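Local atomic coordinates of glycoside hydrolase family 88 protein (Bacteroides vulgatus, PDB entry 4Q88), a protein that is probably a glycoside hydrolase of family 88, with an alpha-helical fold, whose substrate has not been established. Residues A[89-92]-A[93-96]; A[224-227]-A[228-232]. All coordinates share one frame; numbering follows the deposited sequence. Where two conformers were deposited one is given.

Interaction 1 of 2, residues A[89-92]-A[93-96]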
loop_
_atom_site.group_PDB
_atom_site.type_symbol
_atom_site.label_atom_id
_atom_site.label_comp_id
_atom_site.label_asym_id
_atom_site.label_seq_id
_atom_site.Cartn_x
_atom_site.Cartn_y
_atom_site.Cartn_z
ATOM N N GLY A 89 -3.601 -14.205 11.262
ATOM C CA GLY A 89 -2.727 -15.227 11.865
ATOM C C GLY A 89 -1.416 -15.330 11.140
ATOM O O GLY A 89 -1.292 -14.878 9.985
ATOM N N GLU A 90 -0.428 -15.958 11.783
ATOM C CA GLU A 90 0.937 -15.976 11.235
ATOM C C GLU A 90 1.459 -17.403 10.984
ATOM O O GLU A 90 2.586 -17.594 10.452
ATOM C CB GLU A 90 1.868 -15.220 12.173
ATOM C CG GLU A 90 1.459 -13.782 12.446
ATOM C CD GLU A 90 2.497 -12.977 13.235
ATOM O OE1 GLU A 90 3.702 -13.337 13.302
ATOM O OE2 GLU A 90 2.096 -11.933 13.755
ATOM N N SER A 91 0.628 -18.387 11.301
ATOM C CA SER A 91 0.998 -19.796 11.141
ATOM C C SER A 91 0.559 -20.230 9.743
ATOM O O SER A 91 -0.150 -19.455 9.050
ATOM C CB SER A 91 0.399 -20.643 12.248
ATOM O OG SER A 91 -0.984 -20.446 12.381
ATOM N N PRO A 92 0.970 -21.434 9.305
ATOM C CA PRO A 92 0.789 -21.760 7.870
ATOM C C PRO A 92 -0.665 -21.947 7.375
ATOM O O PRO A 92 -0.862 -22.043 6.177
ATOM C CB PRO A 92 1.586 -23.081 7.719
ATOM C CG PRO A 92 2.562 -23.071 8.869
ATOM C CD PRO A 92 1.808 -22.450 9.989
ATOM N N GLU A 93 -1.674 -21.981 8.247
ATOM C CA GLU A 93 -3.047 -22.190 7.754
ATOM C C GLU A 93 -3.744 -20.882 7.279
ATOM O O GLU A 93 -4.801 -20.939 6.681
ATOM C CB GLU A 93 -3.934 -22.858 8.778
ATOM C CG GLU A 93 -4.258 -22.076 10.004
ATOM C CD GLU A 93 -3.271 -22.281 11.136
ATOM O OE1 GLU A 93 -2.024 -22.285 10.914
ATOM O OE2 GLU A 93 -3.769 -22.375 12.272
ATOM N N TYR A 94 -3.105 -19.754 7.523
ATOM C CA TYR A 94 -3.704 -18.433 7.228
ATOM C C TYR A 94 -3.542 -18.019 5.762
ATOM O O TYR A 94 -3.264 -16.838 5.454
ATOM C CB TYR A 94 -3.155 -17.399 8.243
ATOM C CG TYR A 94 -3.776 -17.674 9.604
ATOM C CD1 TYR A 94 -4.997 -17.148 9.941
ATOM C CD2 TYR A 94 -3.152 -18.520 10.542
ATOM C CE1 TYR A 94 -5.582 -17.425 11.160
ATOM C CE2 TYR A 94 -3.735 -18.786 11.764
ATOM C CZ TYR A 94 -4.958 -18.279 12.041
ATOM O OH TYR A 94 -5.529 -18.548 13.249
ATOM N N VAL A 95 -3.786 -18.991 4.871
ATOM C CA VAL A 95 -3.530 -18.868 3.434
ATOM C C VAL A 95 -4.453 -17.833 2.761
ATOM O O VAL A 95 -4.041 -17.186 1.790
ATOM C CB VAL A 95 -3.662 -20.208 2.719
ATOM C CG1 VAL A 95 -3.405 -20.069 1.229
ATOM C CG2 VAL A 95 -2.681 -21.259 3.288
ATOM N N LEU A 96 -5.690 -17.719 3.248
ATOM C CA LEU A 96 -6.662 -16.800 2.682
ATOM C C LEU A 96 -6.722 -15.455 3.385
ATOM O O LEU A 96 -7.625 -14.653 3.098
ATOM C CB LEU A 96 -8.049 -17.460 2.686
ATOM C CG LEU A 96 -8.122 -18.694 1.780
ATOM C CD1 LEU A 96 -9.506 -19.326 1.834
ATOM C CD2 LEU A 96 -7.722 -18.375 0.342
#
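With chi1 of Glu93 at 67°, its CG leaves the backbone between N and carbonyl carbon, Ser91 OG takes the same position on its own residue, and a bend at chi2 (-90°) folds the glutamate back until its carboxylate reaches the serine hydroxyl. The two residues belong to a type I beta turn, Ser91 to Tyr94, in the long loop between helices 58-70 and 103-113. Ser91 OG donates to Glu93 OE1 at 2.6 Å, arriving from above the carboxylate plane. The turn's own backbone bond, from Tyr94 N to Ser91 O, is nearly straight but weak at 3.3 Å. The Tyr94 ring reaches back past the turn to Gly89, just ahead of it, where Gly89 CA sits over the centre of one face: it is 3.4 Å from the ring centroid and 6° off the normal, a CH-pi contact. With no side chain, Gly89 can bring its CA this close to the ring. At the ring's edge, Ser91 OG comes within 3.3 Å of Tyr94 CE2. An alanine in place of Tyr94 is likely to leave Gly89 without its aromatic floor and the serine hydroxyl without the ring edge beside it. Arg36 and Tyr88 hold the Glu90 carboxylate, while Trp100 NE1 bonds Gly89 O. Beyond the turn, Val95 N makes a weak bond to Glu93 O, and Val95 CG2 rests 3.5 Å from Pro92 O.

Interaction 2 of 2, residues A[224-227]-A[228-232]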
loop_
_atom_site.group_PDB
_atom_site.type_symbol
_atom_site.label_atom_id
_atom_site.label_comp_id
_atom_site.label_asym_id
_atom_site.label_seq_id
_atom_site.Cartn_x
_atom_site.Cartn_y
_atom_site.Cartn_z
ATOM N N LYS A 224 -3.298 1.635 -12.520
ATOM C CA LYS A 224 -2.094 1.500 -13.314
ATOM C C LYS A 224 -2.115 0.285 -14.259
ATOM O O LYS A 224 -1.629 0.355 -15.418
ATOM C CB LYS A 224 -0.981 1.423 -12.309
ATOM C CG LYS A 224 0.436 1.337 -12.766
ATOM C CD LYS A 224 1.250 1.479 -11.469
ATOM C CE LYS A 224 2.677 1.114 -11.655
ATOM N NZ LYS A 224 3.178 1.846 -12.804
ATOM N N GLN A 225 -2.699 -0.835 -13.811
ATOM C CA GLN A 225 -2.739 -2.058 -14.593
ATOM C C GLN A 225 -4.101 -2.599 -15.030
ATOM O O GLN A 225 -4.153 -3.560 -15.812
ATOM C CB GLN A 225 -1.937 -3.149 -13.867
ATOM C CG GLN A 225 -0.438 -2.864 -13.854
ATOM C CD GLN A 225 0.335 -3.958 -13.173
ATOM O OE1 GLN A 225 0.364 -4.040 -11.931
ATOM N NE2 GLN A 225 0.923 -4.834 -13.971
ATOM N N LEU A 226 -5.183 -2.024 -14.553
ATOM C CA LEU A 226 -6.505 -2.483 -14.967
ATOM C C LEU A 226 -6.680 -2.207 -16.470
ATOM O O LEU A 226 -6.346 -1.129 -16.949
ATOM C CB LEU A 226 -7.601 -1.776 -14.200
ATOM C CG LEU A 226 -9.052 -2.199 -14.378
ATOM C CD1 LEU A 226 -9.310 -3.523 -13.697
ATOM C CD2 LEU A 226 -10.029 -1.132 -13.860
ATOM N N PRO A 227 -7.253 -3.162 -17.210
ATOM C CA PRO A 227 -7.479 -2.773 -18.629
ATOM C C PRO A 227 -8.358 -1.530 -18.797
ATOM O O PRO A 227 -9.368 -1.348 -18.081
ATOM C CB PRO A 227 -8.235 -3.982 -19.208
ATOM C CG PRO A 227 -7.915 -5.109 -18.324
ATOM C CD PRO A 227 -7.695 -4.535 -16.930
ATOM N N ALA A 228 -8.065 -0.743 -19.816
ATOM C CA ALA A 228 -8.836 0.478 -20.090
ATOM C C ALA A 228 -10.345 0.256 -20.249
ATOM O O ALA A 228 -11.151 1.168 -19.984
ATOM C CB ALA A 228 -8.269 1.154 -21.331
ATOM N N GLU A 229 -10.720 -0.917 -20.758
ATOM C CA GLU A 229 -12.086 -1.279 -21.124
ATOM C C GLU A 229 -12.872 -1.881 -19.978
ATOM O O GLU A 229 -14.033 -2.243 -20.153
ATOM C CB GLU A 229 -12.083 -2.297 -22.297
ATOM C CG GLU A 229 -11.319 -1.846 -23.552
ATOM C CD GLU A 229 -9.796 -2.038 -23.484
ATOM O OE1 GLU A 229 -9.293 -2.644 -22.497
ATOM O OE2 GLU A 229 -9.102 -1.590 -24.443
ATOM N N ASP A 230 -12.245 -2.041 -18.812
ATOM C CA ASP A 230 -12.914 -2.780 -17.746
ATOM C C ASP A 230 -14.179 -2.037 -17.314
ATOM O O ASP A 230 -14.196 -0.813 -17.136
ATOM C CB ASP A 230 -12.025 -3.003 -16.535
ATOM C CG ASP A 230 -12.699 -3.835 -15.473
ATOM O OD1 ASP A 230 -12.789 -5.078 -15.674
ATOM O OD2 ASP A 230 -13.152 -3.259 -14.424
ATOM N N LYS A 231 -15.218 -2.814 -17.080
ATOM C CA LYS A 231 -16.539 -2.242 -16.807
ATOM C C LYS A 231 -16.655 -1.471 -15.492
ATOM O O LYS A 231 -17.598 -0.686 -15.334
ATOM C CB LYS A 231 -17.622 -3.330 -16.885
ATOM C CG LYS A 231 -17.629 -4.340 -15.760
ATOM C CD LYS A 231 -18.741 -5.396 -15.898
ATOM C CE LYS A 231 -18.346 -6.503 -16.864
ATOM N NZ LYS A 231 -17.203 -7.349 -16.407
ATOM N N TYR A 232 -15.718 -1.665 -14.584
ATOM C CA TYR A 232 -15.771 -0.984 -13.306
ATOM C C TYR A 232 -14.737 0.127 -13.220
ATOM O O TYR A 232 -14.640 0.801 -12.195
ATOM C CB TYR A 232 -15.535 -2.003 -12.201
ATOM C CG TYR A 232 -16.576 -3.104 -12.166
ATOM C CD1 TYR A 232 -17.929 -2.829 -11.943
ATOM C CD2 TYR A 232 -16.197 -4.416 -12.324
ATOM C CE1 TYR A 232 -18.873 -3.850 -11.901
ATOM C CE2 TYR A 232 -17.110 -5.448 -12.301
ATOM C CZ TYR A 232 -18.454 -5.163 -12.069
ATOM O OH TYR A 232 -19.325 -6.230 -12.036
#
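Leu226 is the first residue to leave helical backbone angles after helix 209-225, and the chain then folds through a type I beta turn from Pro227 to Asp230, closed by Asp230 N donating to Pro227 O at 3.0 Å with an N-H...O angle of 164°. Leu226 and Asp230 meet on one flank of this turn, their side chains crossing at about a right angle. Leu226 CG lies 3.8 Å from Asp230 CB, and both leucine methyls reach the carboxyl group, CD1 being 3.8 Å from Asp230 CG. The aspartate holds its CG anti to the backbone N (chi1 -177°), which carries OD2 forward to accept from Tyr232 N at 3.0 Å, from above the carboxylate plane. Leu165 of helix 163-179 touches Leu226, Pro227 and Asp230, and Tyr236 of helix 233-249 also packs on the leucine. Tyr232 stacks its ring with His169 and hydrogen-bonds Glu166 through OH. The whole is a tight helix-to-helix connection, a type I turn whose first residue is Pro227, followed by an aspartate that makes a capping bond just ahead of helix 233-249.

Followed from the N terminus, the chain meets interaction 1 first, in the long loop after helix 58-70, where a turn within residues 89-96 doubles the backbone back before helix 103-113; Val95 and Leu96 also lean on helix 117-132. Interaction 2 comes much later and rounds the short connection from helix 209-225 to helix 233-249, resting against helices 144-159 and 163-179. The two are in series: each closes its own local turn, and they neither nest nor cross. The centres of interactions 1 and 2 lie about 31 Å apart and their nearest atoms about 20 Å, so they lie far apart within the one helical chain and do not touch.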